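Local coordinates for conserved hypothetical protein (Pyrobaculum aerophilum, PDB 2GL0) that is of unknown function but binds adenosine and belongs to the adenosine-specific kinase family, so it probably acts on adenosine or a related nucleoside, at residues G18-I23 against A94-V99. Numbering follows the deposited sequence.
Sequences GTNVII and AWPINV. With ADN (adenosine), chain J.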
loop_
_atom_site.group_PDB
_atom_site.type_symbol
_atom_site.label_atom_id
_atom_site.label_comp_id
_atom_site.label_asym_id
_atom_site.label_seq_id
_atom_site.Cartn_x
_atom_site.Cartn_y
_atom_site.Cartn_z
ATOM N N GLY A 18 -21.260 -18.083 10.913
ATOM C CA GLY A 18 -21.466 -16.684 10.582
ATOM C C GLY A 18 -20.394 -15.685 11.021
ATOM O O GLY A 18 -20.274 -14.665 10.397
ATOM N N THR A 19 -19.672 -15.923 12.115
ATOM C CA THR A 19 -18.459 -15.159 12.425
ATOM C C THR A 19 -17.153 -15.665 11.676
ATOM O O THR A 19 -17.105 -16.854 11.224
ATOM C CB THR A 19 -18.164 -15.150 13.938
ATOM O OG1 THR A 19 -17.685 -16.445 14.334
ATOM C CG2 THR A 19 -19.352 -14.853 14.695
ATOM N N ASN A 20 -16.157 -14.758 11.555
ATOM C CA ASN A 20 -14.751 -15.097 11.383
ATOM C C ASN A 20 -13.920 -14.371 12.424
ATOM O O ASN A 20 -14.397 -13.383 13.015
ATOM C CB ASN A 20 -14.197 -14.614 10.087
ATOM C CG ASN A 20 -14.811 -15.245 9.012
ATOM O OD1 ASN A 20 -16.025 -15.009 8.748
ATOM N ND2 ASN A 20 -14.074 -16.105 8.354
ATOM N N VAL A 21 -12.701 -14.906 12.642
ATOM C CA VAL A 21 -11.744 -14.404 13.625
ATOM C C VAL A 21 -10.499 -13.953 12.885
ATOM O O VAL A 21 -10.138 -14.504 11.871
ATOM C CB VAL A 21 -11.453 -15.435 14.746
ATOM C CG1 VAL A 21 -10.663 -16.515 14.235
ATOM C CG2 VAL A 21 -10.793 -14.756 16.013
ATOM N N ILE A 22 -9.965 -12.818 13.301
ATOM C CA ILE A 22 -8.699 -12.299 12.828
ATOM C C ILE A 22 -7.847 -12.075 14.085
ATOM O O ILE A 22 -8.299 -11.433 15.034
ATOM C CB ILE A 22 -8.865 -10.994 12.017
ATOM C CG1 ILE A 22 -9.837 -11.206 10.811
ATOM C CG2 ILE A 22 -7.454 -10.438 11.640
ATOM C CD1 ILE A 22 -10.154 -10.025 10.055
ATOM N N ILE A 23 -6.680 -12.723 14.137
ATOM C CA ILE A 23 -5.825 -12.646 15.316
ATOM C C ILE A 23 -4.451 -12.095 14.960
ATOM O O ILE A 23 -3.885 -12.530 14.016
ATOM C CB ILE A 23 -5.684 -13.979 16.030
ATOM C CG1 ILE A 23 -7.045 -14.541 16.316
ATOM C CG2 ILE A 23 -4.832 -13.821 17.394
ATOM C CD1 ILE A 23 -7.066 -15.857 17.134
ATOM N N ALA A 94 -19.335 -9.664 6.947
ATOM C CA ALA A 94 -18.087 -9.257 6.292
ATOM C C ALA A 94 -17.139 -10.452 6.450
ATOM O O ALA A 94 -17.173 -11.184 7.490
ATOM C CB ALA A 94 -17.490 -7.955 6.907
ATOM N N TRP A 95 -16.433 -10.711 5.346
ATOM C CA TRP A 95 -15.431 -11.759 5.203
ATOM C C TRP A 95 -14.129 -11.044 5.478
ATOM O O TRP A 95 -14.069 -9.808 5.205
ATOM C CB TRP A 95 -15.403 -12.208 3.753
ATOM C CG TRP A 95 -16.621 -13.008 3.289
ATOM C CD1 TRP A 95 -17.496 -12.650 2.328
ATOM C CD2 TRP A 95 -17.056 -14.294 3.770
ATOM N NE1 TRP A 95 -18.428 -13.600 2.168
ATOM C CE2 TRP A 95 -18.188 -14.638 3.025
ATOM C CE3 TRP A 95 -16.583 -15.182 4.728
ATOM C CZ2 TRP A 95 -18.907 -15.824 3.242
ATOM C CZ3 TRP A 95 -17.255 -16.378 4.932
ATOM C CH2 TRP A 95 -18.424 -16.684 4.210
ATOM N N PRO A 96 -13.112 -11.776 6.049
ATOM C CA PRO A 96 -11.716 -11.233 6.226
ATOM C C PRO A 96 -11.136 -10.564 5.023
ATOM O O PRO A 96 -10.730 -9.449 5.171
ATOM C CB PRO A 96 -10.907 -12.434 6.720
ATOM C CG PRO A 96 -12.037 -13.256 7.491
ATOM C CD PRO A 96 -13.253 -13.129 6.630
ATOM N N ILE A 97 -11.272 -11.123 3.820
ATOM C CA ILE A 97 -10.775 -10.462 2.600
ATOM C C ILE A 97 -11.374 -9.083 2.380
ATOM O O ILE A 97 -10.748 -8.306 1.699
ATOM C CB ILE A 97 -10.941 -11.301 1.256
ATOM C CG1 ILE A 97 -12.450 -11.455 0.824
ATOM C CG2 ILE A 97 -10.115 -12.670 1.334
ATOM C CD1 ILE A 97 -12.781 -12.200 -0.629
ATOM N N ASN A 98 -12.594 -8.813 2.907
ATOM C CA ASN A 98 -13.177 -7.430 2.857
ATOM C C ASN A 98 -12.478 -6.397 3.652
ATOM O O ASN A 98 -12.683 -5.240 3.331
ATOM C CB ASN A 98 -14.642 -7.284 3.322
ATOM C CG ASN A 98 -15.589 -8.297 2.717
ATOM O OD1 ASN A 98 -16.576 -8.666 3.379
ATOM N ND2 ASN A 98 -15.338 -8.730 1.454
ATOM N N VAL A 99 -11.674 -6.767 4.660
ATOM C CA VAL A 99 -11.180 -5.789 5.726
ATOM C C VAL A 99 -9.717 -5.913 5.981
ATOM O O VAL A 99 -9.138 -5.070 6.696
ATOM C CB VAL A 99 -11.928 -5.983 7.115
ATOM C CG1 VAL A 99 -13.416 -5.592 7.008
ATOM C CG2 VAL A 99 -11.836 -7.429 7.608
HETATM O "O5'" ADN J . -11.177 -21.663 3.972
HETATM C "C5'" ADN J . -12.346 -21.207 4.580
HETATM C "C4'" ADN J . -11.975 -19.814 5.037
HETATM O "O4'" ADN J . -12.089 -18.887 3.972
HETATM C "C3'" ADN J . -13.178 -19.562 5.814
HETATM O "O3'" ADN J . -12.809 -20.091 7.054
HETATM C "C2'" ADN J . -13.443 -18.073 5.703
HETATM O "O2'" ADN J . -12.625 -17.311 6.585
HETATM C "C1'" ADN J . -13.004 -17.831 4.275
HETATM N N9 ADN J . -14.138 -17.883 3.307
HETATM C C8 ADN J . -14.962 -18.969 3.092
HETATM N N7 ADN J . -15.914 -18.689 2.147
HETATM C C5 ADN J . -15.739 -17.423 1.710
HETATM C C6 ADN J . -16.413 -16.499 0.712
HETATM N N6 ADN J . -17.500 -16.865 -0.053
HETATM N N1 ADN J . -15.895 -15.232 0.596
HETATM C C2 ADN J . -14.835 -14.856 1.343
HETATM N N3 ADN J . -14.181 -15.620 2.234
HETATM C C4 ADN J . -14.567 -16.892 2.490
HETATM O O HOH W 1 -17.963 -13.290 9.120
#
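Asn20 on strand 19-25 lies against Pro96 in the loop between strand 86-92 and helix 100-104. Its side chain can be followed outward. Asn20 CB meets Pro96 CG at 3.6 Å. Asn20 CG sits beside the proline ring, 3.5 Å from Pro96 CD. The amide then splits its two ends. Asn20 ND2 reaches the ribose of the bound adenosine, 2.6 Å from ADN O2'. Asn20 OD1 lies 2.6 Å from a water. The same water is 2.8 Å from Ala94 O. No direct hydrogen bond joins the two segments, but this water bridges them, placed to donate to both oxygens. With chi1 at -65° the Asn20 amide swings to the side of the backbone N, where it crosses the proline ring at about a right angle with ND2 directed at the ribose. Two residues along the strand, Ile22 CD1 touches Val99 CG2 at 3.9 Å and also packs on Pro96 CB.

Trp95 lays one ring face against the adenine, with ADN N1 3.3 Å above the plane and offset toward the rim. The Asn20 amide plane is turned 75° from this indole. An alanine in place of Trp95 would probably leave that side of the base without its stacking partner and free to shift. Trp95 N donates to Asn98 OD1 (2.8 Å) from above its carbonyl plane, one of the bonds that close the turn. Tyr165 OH and Ala117 N hydrogen-bond the adenosine. The arrangement is an adenosine pocket formed by the loop that follows the central strand 86-92 and by the adjacent strand 19-25, with an aromatic stack for the base and an amide placed beside the ribose O2'.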